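PDB 4O5P: DUF2235 domain-containing protein from Pseudomonas aeruginosa, which probably hydrolyses membrane phospholipids as a type VI secretion effector with an alpha/beta-hydrolase type catalytic domain. Local coordinates for residues A[702-713]-A[786-795]; A[293-303]-A[608-619]. All coordinates share one frame; numbering follows the deposited sequence.

Both contacts reach the same four-stranded antiparallel sheet, whose strand order is 294-299, 609-614, 697-702, 705-706. Contact 2 pairs edge strand 294-299 with 609-614; contact 1 holds the opposite edge strand, 705-706, and the segment packed on it. Their centres are about 16 Å apart, and they touch through Thr702 OG1 and Thr610 OG1, 2.9 Å apart and probably hydrogen-bonded. Contact 2 pairs a strand of the catalytic family region with one of the C-terminal family region, whereas contact 1 belongs wholly to the latter. Neither includes a residue of the presumed Ser-His-Asp triad; both are structural packing of the sheet.

Contact 1. Residues A[702-713]-A[786-795]; sequences TAGRVVGVGVML and IGQLPPPPPL
Arg705 reaches across to the proline-rich segment, and its CD meets Pro792 CD at 3.5 Å. The side chain leaves the backbone with CG lodged between the N and the carbonyl carbon (chi1 62°), then runs extended as far as NE, obliquely past both Ile786 and Pro792. One face of the guanidinium has Pro790 O above its centre, with Pro791 CA on it as well. The far nitrogen, NH2, is modelled too close to Ile786 O, so its weak bond to Leu789 O remains doubtful.

Ile786 uses both branches. Its CG2 lies 3.6 Å from Thr702 CG2 at the end of strand 697-702, while CD1 meets Val707 CG2 of the turn after strand 705-706, the two side chains at about a right angle.

Further along, the Pro792 ring fits into the bend of 709-712. Its CB is 3.4 Å from Val709 O and equally near Val711 N. Met712, a selenomethionine, crosses this ring at roughly a right angle: bends at chi2 (-70°) and chi3 bring SE to 3.7 Å from Pro792 CG.

Next to this packing, Met712 N gives a nearly straight hydrogen bond to Pro793 O, 3.0 Å long at 161°. A water accepts from Leu795 N and donates weakly to Met712 O. Leu795 spreads its two methyls, CD1 against Val711 CG2 and CD2 within 3.5 Å of Leu713 CD1; Val808 and Leu809 of helix 803-814 lie against the same leucine.

From Leu789 to Pro794 the backbone has the left-handed, extended polyproline II conformation. It connects helix 779-787 to the helix after the N-cap residue Pro794, packing first on Arg705 of a beta hairpin, whose type I' turn Thr702-Arg705 links strands 697-702 and 705-706, then on the 709-712 chain that follows.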
loop_
_atom_site.group_PDB
_atom_site.type_symbol
_atom_site.label_atom_id
_atom_site.label_comp_id
_atom_site.label_asym_id
_atom_site.label_seq_id
_atom_site.Cartn_x
_atom_site.Cartn_y
_atom_site.Cartn_z
ATOM N N THR A 702 -7.083 18.666 4.645
ATOM C CA THR A 702 -5.781 18.213 5.108
ATOM C C THR A 702 -5.585 18.703 6.534
ATOM O O THR A 702 -6.257 19.653 6.960
ATOM C CB THR A 702 -4.641 18.742 4.221
ATOM O OG1 THR A 702 -3.419 18.082 4.564
ATOM C CG2 THR A 702 -4.466 20.231 4.395
ATOM N N ALA A 703 -4.689 18.041 7.260
ATOM C CA ALA A 703 -4.372 18.392 8.645
ATOM C C ALA A 703 -5.639 18.446 9.504
ATOM O O ALA A 703 -5.719 19.221 10.453
ATOM C CB ALA A 703 -3.634 19.710 8.695
ATOM N N GLY A 704 -6.626 17.627 9.137
ATOM C CA GLY A 704 -7.878 17.517 9.868
ATOM C C GLY A 704 -8.922 18.588 9.608
ATOM O O GLY A 704 -9.980 18.595 10.248
ATOM N N ARG A 705 -8.655 19.504 8.683
ATOM C CA ARG A 705 -9.691 20.477 8.348
ATOM C C ARG A 705 -10.105 20.404 6.893
ATOM O O ARG A 705 -9.345 19.953 6.036
ATOM C CB ARG A 705 -9.236 21.895 8.676
ATOM C CG ARG A 705 -8.013 22.393 7.916
ATOM C CD ARG A 705 -7.447 23.546 8.729
ATOM N NE ARG A 705 -6.331 24.252 8.133
ATOM C CZ ARG A 705 -5.134 24.352 8.703
ATOM N NH1 ARG A 705 -4.892 23.764 9.869
ATOM N NH2 ARG A 705 -4.171 25.036 8.102
ATOM N N VAL A 706 -11.318 20.847 6.615
ATOM C CA VAL A 706 -11.711 21.063 5.241
ATOM C C VAL A 706 -11.354 22.505 4.954
ATOM O O VAL A 706 -11.771 23.406 5.689
ATOM C CB VAL A 706 -13.208 20.849 5.029
ATOM C CG1 VAL A 706 -13.551 21.041 3.556
ATOM C CG2 VAL A 706 -13.600 19.466 5.489
ATOM N N VAL A 707 -10.569 22.721 3.902
ATOM C CA VAL A 707 -10.116 24.060 3.567
ATOM C C VAL A 707 -11.305 24.987 3.328
ATOM O O VAL A 707 -12.180 24.694 2.505
ATOM C CB VAL A 707 -9.225 24.049 2.324
ATOM C CG1 VAL A 707 -8.903 25.467 1.883
ATOM C CG2 VAL A 707 -7.952 23.255 2.596
ATOM N N GLY A 708 -11.341 26.099 4.055
ATOM C CA GLY A 708 -12.408 27.071 3.887
ATOM C C GLY A 708 -13.549 26.908 4.870
ATOM O O GLY A 708 -14.391 27.802 4.984
ATOM N N VAL A 709 -13.589 25.773 5.567
ATOM C CA VAL A 709 -14.618 25.536 6.579
ATOM C C VAL A 709 -14.204 26.145 7.926
ATOM O O VAL A 709 -13.190 25.756 8.525
ATOM C CB VAL A 709 -14.958 24.028 6.705
ATOM C CG1 VAL A 709 -15.912 23.781 7.847
ATOM C CG2 VAL A 709 -15.558 23.513 5.404
ATOM N N GLY A 710 -14.992 27.108 8.399
ATOM C CA GLY A 710 -14.606 27.901 9.555
ATOM C C GLY A 710 -14.833 27.257 10.913
ATOM O O GLY A 710 -14.911 27.952 11.939
ATOM N N VAL A 711 -14.934 25.934 10.930
ATOM C CA VAL A 711 -15.039 25.202 12.190
ATOM C C VAL A 711 -14.340 23.847 12.079
ATOM O O VAL A 711 -14.266 23.277 10.986
ATOM C CB VAL A 711 -16.518 24.996 12.593
ATOM C CG1 VAL A 711 -17.165 23.909 11.735
ATOM C CG2 VAL A 711 -16.616 24.622 14.047
HETATM N N MSE A 712 -13.810 23.342 13.192
HETATM C CA MSE A 712 -13.306 21.966 13.230
HETATM C C MSE A 712 -14.462 21.005 13.497
HETATM O O MSE A 712 -15.347 21.287 14.312
HETATM C CB MSE A 712 -12.235 21.784 14.317
HETATM C CG MSE A 712 -10.913 22.495 14.049
HETATM SE SE MSE A 712 -9.832 21.751 12.593
HETATM C CE MSE A 712 -9.534 19.965 13.339
ATOM N N LEU A 713 -14.461 19.871 12.808
ATOM C CA LEU A 713 -15.509 18.876 13.004
ATOM C C LEU A 713 -14.994 17.497 12.596
ATOM O O LEU A 713 -14.202 17.377 11.651
ATOM C CB LEU A 713 -16.756 19.245 12.187
ATOM C CG LEU A 713 -18.132 18.887 12.770
ATOM C CD1 LEU A 713 -18.387 19.685 14.020
ATOM C CD2 LEU A 713 -19.263 19.128 11.770
ATOM N N ILE A 786 -0.506 24.581 4.190
ATOM C CA ILE A 786 -1.771 24.632 4.906
ATOM C C ILE A 786 -1.549 24.162 6.335
ATOM O O ILE A 786 -2.063 24.767 7.279
ATOM C CB ILE A 786 -2.836 23.780 4.211
ATOM C CG1 ILE A 786 -3.142 24.355 2.832
ATOM C CG2 ILE A 786 -4.102 23.707 5.044
ATOM C CD1 ILE A 786 -3.935 23.412 1.957
ATOM N N GLY A 787 -0.772 23.092 6.497
ATOM C CA GLY A 787 -0.511 22.547 7.818
ATOM C C GLY A 787 0.174 23.543 8.738
ATOM O O GLY A 787 0.076 23.434 9.958
ATOM N N GLN A 788 0.851 24.528 8.149
ATOM C CA GLN A 788 1.560 25.559 8.916
ATOM C C GLN A 788 0.629 26.679 9.383
ATOM O O GLN A 788 0.987 27.481 10.254
ATOM C CB GLN A 788 2.703 26.152 8.087
ATOM C CG GLN A 788 3.882 25.207 7.881
ATOM C CD GLN A 788 4.534 24.817 9.190
ATOM O OE1 GLN A 788 4.366 23.694 9.675
ATOM N NE2 GLN A 788 5.276 25.748 9.778
ATOM N N LEU A 789 -0.562 26.733 8.799
ATOM C CA LEU A 789 -1.495 27.797 9.114
ATOM C C LEU A 789 -2.337 27.439 10.324
ATOM O O LEU A 789 -2.519 26.252 10.639
ATOM C CB LEU A 789 -2.378 28.117 7.906
ATOM C CG LEU A 789 -1.626 28.896 6.829
ATOM C CD1 LEU A 789 -2.437 28.976 5.537
ATOM C CD2 LEU A 789 -1.275 30.294 7.343
ATOM N N PRO A 790 -2.806 28.467 11.046
ATOM C CA PRO A 790 -3.692 28.142 12.167
ATOM C C PRO A 790 -5.033 27.604 11.675
ATOM O O PRO A 790 -5.549 28.072 10.660
ATOM C CB PRO A 790 -3.847 29.480 12.912
ATOM C CG PRO A 790 -3.215 30.528 12.037
ATOM C CD PRO A 790 -2.241 29.821 11.147
ATOM N N PRO A 791 -5.582 26.613 12.394
ATOM C CA PRO A 791 -6.822 25.903 12.059
ATOM C C PRO A 791 -8.045 26.756 12.360
ATOM O O PRO A 791 -7.885 27.822 12.959
ATOM C CB PRO A 791 -6.784 24.701 13.009
ATOM C CG PRO A 791 -6.060 25.215 14.214
ATOM C CD PRO A 791 -5.027 26.181 13.692
ATOM N N PRO A 792 -9.245 26.315 11.934
ATOM C CA PRO A 792 -10.470 27.005 12.350
ATOM C C PRO A 792 -10.708 26.707 13.822
ATOM O O PRO A 792 -10.090 25.776 14.335
ATOM C CB PRO A 792 -11.554 26.329 11.493
ATOM C CG PRO A 792 -10.996 24.958 11.209
ATOM C CD PRO A 792 -9.536 25.227 10.981
ATOM N N PRO A 793 -11.564 27.488 14.504
ATOM C CA PRO A 793 -11.779 27.238 15.938
ATOM C C PRO A 793 -12.501 25.916 16.198
ATOM O O PRO A 793 -13.190 25.410 15.307
ATOM C CB PRO A 793 -12.687 28.396 16.368
ATOM C CG PRO A 793 -12.562 29.434 15.304
ATOM C CD PRO A 793 -12.291 28.681 14.032
ATOM N N PRO A 794 -12.342 25.352 17.404
ATOM C CA PRO A 794 -13.136 24.173 17.767
ATOM C C PRO A 794 -14.621 24.502 17.783
ATOM O O PRO A 794 -14.980 25.680 17.885
ATOM C CB PRO A 794 -12.652 23.828 19.185
ATOM C CG PRO A 794 -11.807 25.001 19.636
ATOM C CD PRO A 794 -11.305 25.669 18.403
ATOM N N LEU A 795 -15.467 23.484 17.668
ATOM C CA LEU A 795 -16.907 23.704 17.578
ATOM C C LEU A 795 -17.445 24.479 18.787
ATOM O O LEU A 795 -18.325 25.329 18.647
ATOM C CB LEU A 795 -17.638 22.371 17.417
ATOM C CG LEU A 795 -19.153 22.411 17.254
ATOM C CD1 LEU A 795 -19.543 23.325 16.117
ATOM C CD2 LEU A 795 -19.668 21.002 17.001
HETATM O O HOH W 1 -13.961 20.875 17.488
#

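Contact 2. Residues A[293-303]-A[608-619]; sequences PFAAGHMDWAD and GGTVFLINEEDE
Ala295 and Phe612 form a hydrogen-bonded antiparallel pair, Ala295 N to Phe612 O at 2.9 Å and Phe612 N to Ala295 O at 2.8 Å, in strands whose directions differ by 149°. Beyond Ala296 a beta bulge shifts the register by one; Gly297 N bonds Thr610 O from above the carbonyl plane, and Thr610 N bonds His298 O.

Phe294 and Leu613 run alongside each other in the same direction, with Leu613 CD2 at the ring edge, 3.6 Å from Phe294 CD1. The Phe612 ring sits obliquely beside Gly297, CE2 to CA 3.6 Å, where the glycine has no side chain. With OG1 beside the backbone N (chi1 -69°), Thr610 CG2 falls anti to that nitrogen and lies over one face of the Phe612 ring, near its rim. Two waters join Thr610 OG1, whose other partner is Thr702, to the carboxylate of Asp303. At the far end Pro293 CG touches Glu619 OE2, 3.5 Å away; Arg722 and Arg683 form salt bridges to that carboxylate.

Strand 697-702 flanks 609-614 on its other side, Leu700 touching Phe294 and Leu613, while helix 139-162 packs against Met299 and Trp301.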
loop_
_atom_site.group_PDB
_atom_site.type_symbol
_atom_site.label_atom_id
_atom_site.label_comp_id
_atom_site.label_asym_id
_atom_site.label_seq_id
_atom_site.Cartn_x
_atom_site.Cartn_y
_atom_site.Cartn_z
ATOM N N PRO A 293 -15.351 14.460 -8.445
ATOM C CA PRO A 293 -14.423 13.347 -8.203
ATOM C C PRO A 293 -13.386 13.579 -7.085
ATOM O O PRO A 293 -12.264 14.036 -7.381
ATOM C CB PRO A 293 -13.720 13.196 -9.560
ATOM C CG PRO A 293 -14.811 13.529 -10.574
ATOM C CD PRO A 293 -15.764 14.531 -9.862
ATOM N N PHE A 294 -13.750 13.251 -5.839
ATOM C CA PHE A 294 -12.796 13.202 -4.715
ATOM C C PHE A 294 -11.617 12.243 -4.968
ATOM O O PHE A 294 -11.808 11.048 -5.195
ATOM C CB PHE A 294 -13.476 12.728 -3.424
ATOM C CG PHE A 294 -14.475 13.699 -2.831
ATOM C CD1 PHE A 294 -14.708 14.942 -3.404
ATOM C CD2 PHE A 294 -15.179 13.349 -1.676
ATOM C CE1 PHE A 294 -15.636 15.817 -2.849
ATOM C CE2 PHE A 294 -16.106 14.216 -1.110
ATOM C CZ PHE A 294 -16.339 15.455 -1.701
ATOM N N ALA A 295 -10.400 12.752 -4.885
ATOM C CA ALA A 295 -9.225 11.904 -4.947
ATOM C C ALA A 295 -8.531 11.834 -3.589
ATOM O O ALA A 295 -8.093 12.848 -3.053
ATOM C CB ALA A 295 -8.270 12.411 -6.004
ATOM N N ALA A 296 -8.436 10.633 -3.034
ATOM C CA ALA A 296 -7.699 10.425 -1.780
ATOM C C ALA A 296 -6.242 10.890 -1.864
ATOM O O ALA A 296 -5.561 10.689 -2.880
ATOM C CB ALA A 296 -7.756 8.946 -1.384
ATOM N N GLY A 297 -5.762 11.520 -0.794
ATOM C CA GLY A 297 -4.356 11.849 -0.688
ATOM C C GLY A 297 -3.739 11.044 0.439
ATOM O O GLY A 297 -4.378 10.130 0.968
ATOM N N HIS A 298 -2.512 11.395 0.819
ATOM C CA HIS A 298 -1.753 10.657 1.838
ATOM C C HIS A 298 -2.403 10.521 3.209
ATOM O O HIS A 298 -3.013 11.466 3.724
ATOM C CB HIS A 298 -0.402 11.327 2.089
ATOM C CG HIS A 298 0.516 11.345 0.911
ATOM N ND1 HIS A 298 0.348 10.533 -0.192
ATOM C CD2 HIS A 298 1.613 12.097 0.661
ATOM C CE1 HIS A 298 1.301 10.788 -1.070
ATOM N NE2 HIS A 298 2.085 11.727 -0.574
HETATM N N MSE A 299 -2.217 9.350 3.817
HETATM C CA MSE A 299 -2.358 9.210 5.266
HETATM C C MSE A 299 -1.378 10.185 5.926
HETATM O O MSE A 299 -0.298 10.472 5.371
HETATM C CB MSE A 299 -2.060 7.766 5.696
HETATM C CG MSE A 299 -3.183 6.805 5.354
HETATM SE SE MSE A 299 -2.688 4.909 5.528
HETATM C CE MSE A 299 -4.461 4.155 5.268
ATOM N N ASP A 300 -1.742 10.689 7.101
ATOM C CA ASP A 300 -0.952 11.746 7.735
ATOM C C ASP A 300 0.525 11.362 7.947
ATOM O O ASP A 300 1.427 12.186 7.723
ATOM C CB ASP A 300 -1.619 12.263 9.028
ATOM C CG ASP A 300 -1.938 11.156 10.027
ATOM O OD1 ASP A 300 -1.393 10.036 9.911
ATOM O OD2 ASP A 300 -2.740 11.409 10.953
ATOM N N TRP A 301 0.784 10.111 8.325
ATOM C CA TRP A 301 2.169 9.725 8.618
ATOM C C TRP A 301 3.038 9.666 7.363
ATOM O O TRP A 301 4.278 9.686 7.447
ATOM C CB TRP A 301 2.219 8.400 9.376
ATOM C CG TRP A 301 1.433 7.297 8.747
ATOM C CD1 TRP A 301 0.191 6.876 9.115
ATOM C CD2 TRP A 301 1.828 6.471 7.647
ATOM N NE1 TRP A 301 -0.212 5.838 8.315
ATOM C CE2 TRP A 301 0.783 5.565 7.408
ATOM C CE3 TRP A 301 2.975 6.406 6.842
ATOM C CZ2 TRP A 301 0.829 4.615 6.385
ATOM C CZ3 TRP A 301 3.024 5.462 5.833
ATOM C CH2 TRP A 301 1.961 4.573 5.616
ATOM N N ALA A 302 2.372 9.600 6.208
ATOM C CA ALA A 302 3.027 9.419 4.915
ATOM C C ALA A 302 3.509 10.722 4.285
ATOM O O ALA A 302 4.381 10.693 3.402
ATOM C CB ALA A 302 2.095 8.695 3.936
ATOM N N ASP A 303 2.927 11.847 4.713
ATOM C CA ASP A 303 3.355 13.166 4.239
ATOM C C ASP A 303 4.835 13.343 4.513
ATOM O O ASP A 303 5.291 13.116 5.640
ATOM C CB ASP A 303 2.566 14.261 4.939
ATOM C CG ASP A 303 1.115 14.265 4.540
ATOM O OD1 ASP A 303 0.833 14.266 3.326
ATOM O OD2 ASP A 303 0.248 14.258 5.433
ATOM N N GLY A 608 -7.651 10.565 9.257
ATOM C CA GLY A 608 -6.295 11.073 9.299
ATOM C C GLY A 608 -5.584 11.137 7.961
ATOM O O GLY A 608 -4.436 10.676 7.832
ATOM N N GLY A 609 -6.234 11.732 6.965
ATOM C CA GLY A 609 -5.621 11.821 5.653
ATOM C C GLY A 609 -5.985 13.082 4.890
ATOM O O GLY A 609 -6.859 13.842 5.296
ATOM N N THR A 610 -5.306 13.296 3.769
ATOM C CA THR A 610 -5.569 14.434 2.912
ATOM C C THR A 610 -6.560 13.983 1.844
ATOM O O THR A 610 -6.613 12.788 1.515
ATOM C CB THR A 610 -4.266 14.898 2.255
ATOM O OG1 THR A 610 -3.408 15.480 3.256
ATOM C CG2 THR A 610 -4.524 15.909 1.127
ATOM N N VAL A 611 -7.350 14.924 1.327
ATOM C CA VAL A 611 -8.267 14.681 0.212
ATOM C C VAL A 611 -8.156 15.838 -0.789
ATOM O O VAL A 611 -8.141 17.015 -0.395
ATOM C CB VAL A 611 -9.740 14.606 0.673
ATOM C CG1 VAL A 611 -10.647 14.445 -0.538
ATOM C CG2 VAL A 611 -9.966 13.475 1.707
ATOM N N PHE A 612 -8.070 15.488 -2.073
ATOM C CA PHE A 612 -7.941 16.442 -3.170
ATOM C C PHE A 612 -9.171 16.419 -4.064
ATOM O O PHE A 612 -9.945 15.466 -4.037
ATOM C CB PHE A 612 -6.785 16.049 -4.094
ATOM C CG PHE A 612 -5.449 16.022 -3.442
ATOM C CD1 PHE A 612 -4.779 17.207 -3.149
ATOM C CD2 PHE A 612 -4.842 14.814 -3.146
ATOM C CE1 PHE A 612 -3.537 17.177 -2.552
ATOM C CE2 PHE A 612 -3.598 14.779 -2.560
ATOM C CZ PHE A 612 -2.942 15.966 -2.266
ATOM N N LEU A 613 -9.288 17.455 -4.896
ATOM C CA LEU A 613 -10.161 17.484 -6.071
ATOM C C LEU A 613 -9.283 17.598 -7.322
ATOM O O LEU A 613 -8.237 18.245 -7.283
ATOM C CB LEU A 613 -11.080 18.704 -6.025
ATOM C CG LEU A 613 -12.322 18.633 -5.144
ATOM C CD1 LEU A 613 -13.132 19.917 -5.258
ATOM C CD2 LEU A 613 -13.137 17.438 -5.547
ATOM N N ILE A 614 -9.693 16.981 -8.426
ATOM C CA ILE A 614 -8.938 17.114 -9.675
ATOM C C ILE A 614 -9.545 18.221 -10.559
ATOM O O ILE A 614 -10.670 18.681 -10.321
ATOM C CB ILE A 614 -8.894 15.800 -10.463
ATOM C CG1 ILE A 614 -10.306 15.384 -10.887
ATOM C CG2 ILE A 614 -8.219 14.683 -9.635
ATOM C CD1 ILE A 614 -10.343 14.068 -11.616
ATOM N N ASN A 615 -8.802 18.636 -11.579
ATOM C CA ASN A 615 -9.187 19.779 -12.400
ATOM C C ASN A 615 -10.097 19.363 -13.552
ATOM O O ASN A 615 -9.817 18.375 -14.218
ATOM C CB ASN A 615 -7.925 20.455 -12.952
ATOM C CG ASN A 615 -8.235 21.641 -13.838
ATOM O OD1 ASN A 615 -8.189 21.546 -15.068
ATOM N ND2 ASN A 615 -8.555 22.769 -13.218
ATOM N N GLU A 616 -11.159 20.130 -13.812
ATOM C CA GLU A 616 -12.157 19.741 -14.818
ATOM C C GLU A 616 -11.593 19.721 -16.234
ATOM O O GLU A 616 -11.811 18.766 -16.990
ATOM C CB GLU A 616 -13.384 20.658 -14.766
ATOM C CG GLU A 616 -14.052 20.747 -13.396
ATOM C CD GLU A 616 -13.624 21.986 -12.623
ATOM O OE1 GLU A 616 -12.422 22.092 -12.281
ATOM O OE2 GLU A 616 -14.493 22.857 -12.370
ATOM N N GLU A 617 -10.873 20.782 -16.580
ATOM C CA GLU A 617 -10.180 20.876 -17.862
ATOM C C GLU A 617 -9.226 19.697 -18.076
ATOM O O GLU A 617 -9.280 19.029 -19.119
ATOM C CB GLU A 617 -9.424 22.218 -17.961
ATOM C CG GLU A 617 -10.318 23.449 -18.275
ATOM C CD GLU A 617 -11.296 23.802 -17.153
ATOM O OE1 GLU A 617 -10.866 23.905 -15.980
ATOM O OE2 GLU A 617 -12.503 23.981 -17.437
ATOM N N ASP A 618 -8.358 19.439 -17.093
ATOM C CA ASP A 618 -7.392 18.332 -17.191
ATOM C C ASP A 618 -8.077 16.968 -17.301
ATOM O O ASP A 618 -7.585 16.079 -17.985
ATOM C CB ASP A 618 -6.439 18.308 -15.988
ATOM C CG ASP A 618 -5.630 19.595 -15.834
ATOM O OD1 ASP A 618 -5.660 20.467 -16.733
ATOM O OD2 ASP A 618 -4.943 19.728 -14.800
ATOM N N GLU A 619 -9.193 16.808 -16.596
ATOM C CA GLU A 619 -9.973 15.579 -16.626
ATOM C C GLU A 619 -10.539 15.353 -18.035
ATOM O O GLU A 619 -10.542 14.218 -18.564
ATOM C CB GLU A 619 -11.127 15.696 -15.605
ATOM C CG GLU A 619 -11.838 14.393 -15.326
ATOM C CD GLU A 619 -12.872 14.501 -14.225
ATOM O OE1 GLU A 619 -13.212 15.637 -13.827
ATOM O OE2 GLU A 619 -13.367 13.445 -13.780
HETATM O O HOH W 2 -2.370 13.853 4.995
HETATM O O HOH W 3 -1.204 14.859 1.774
#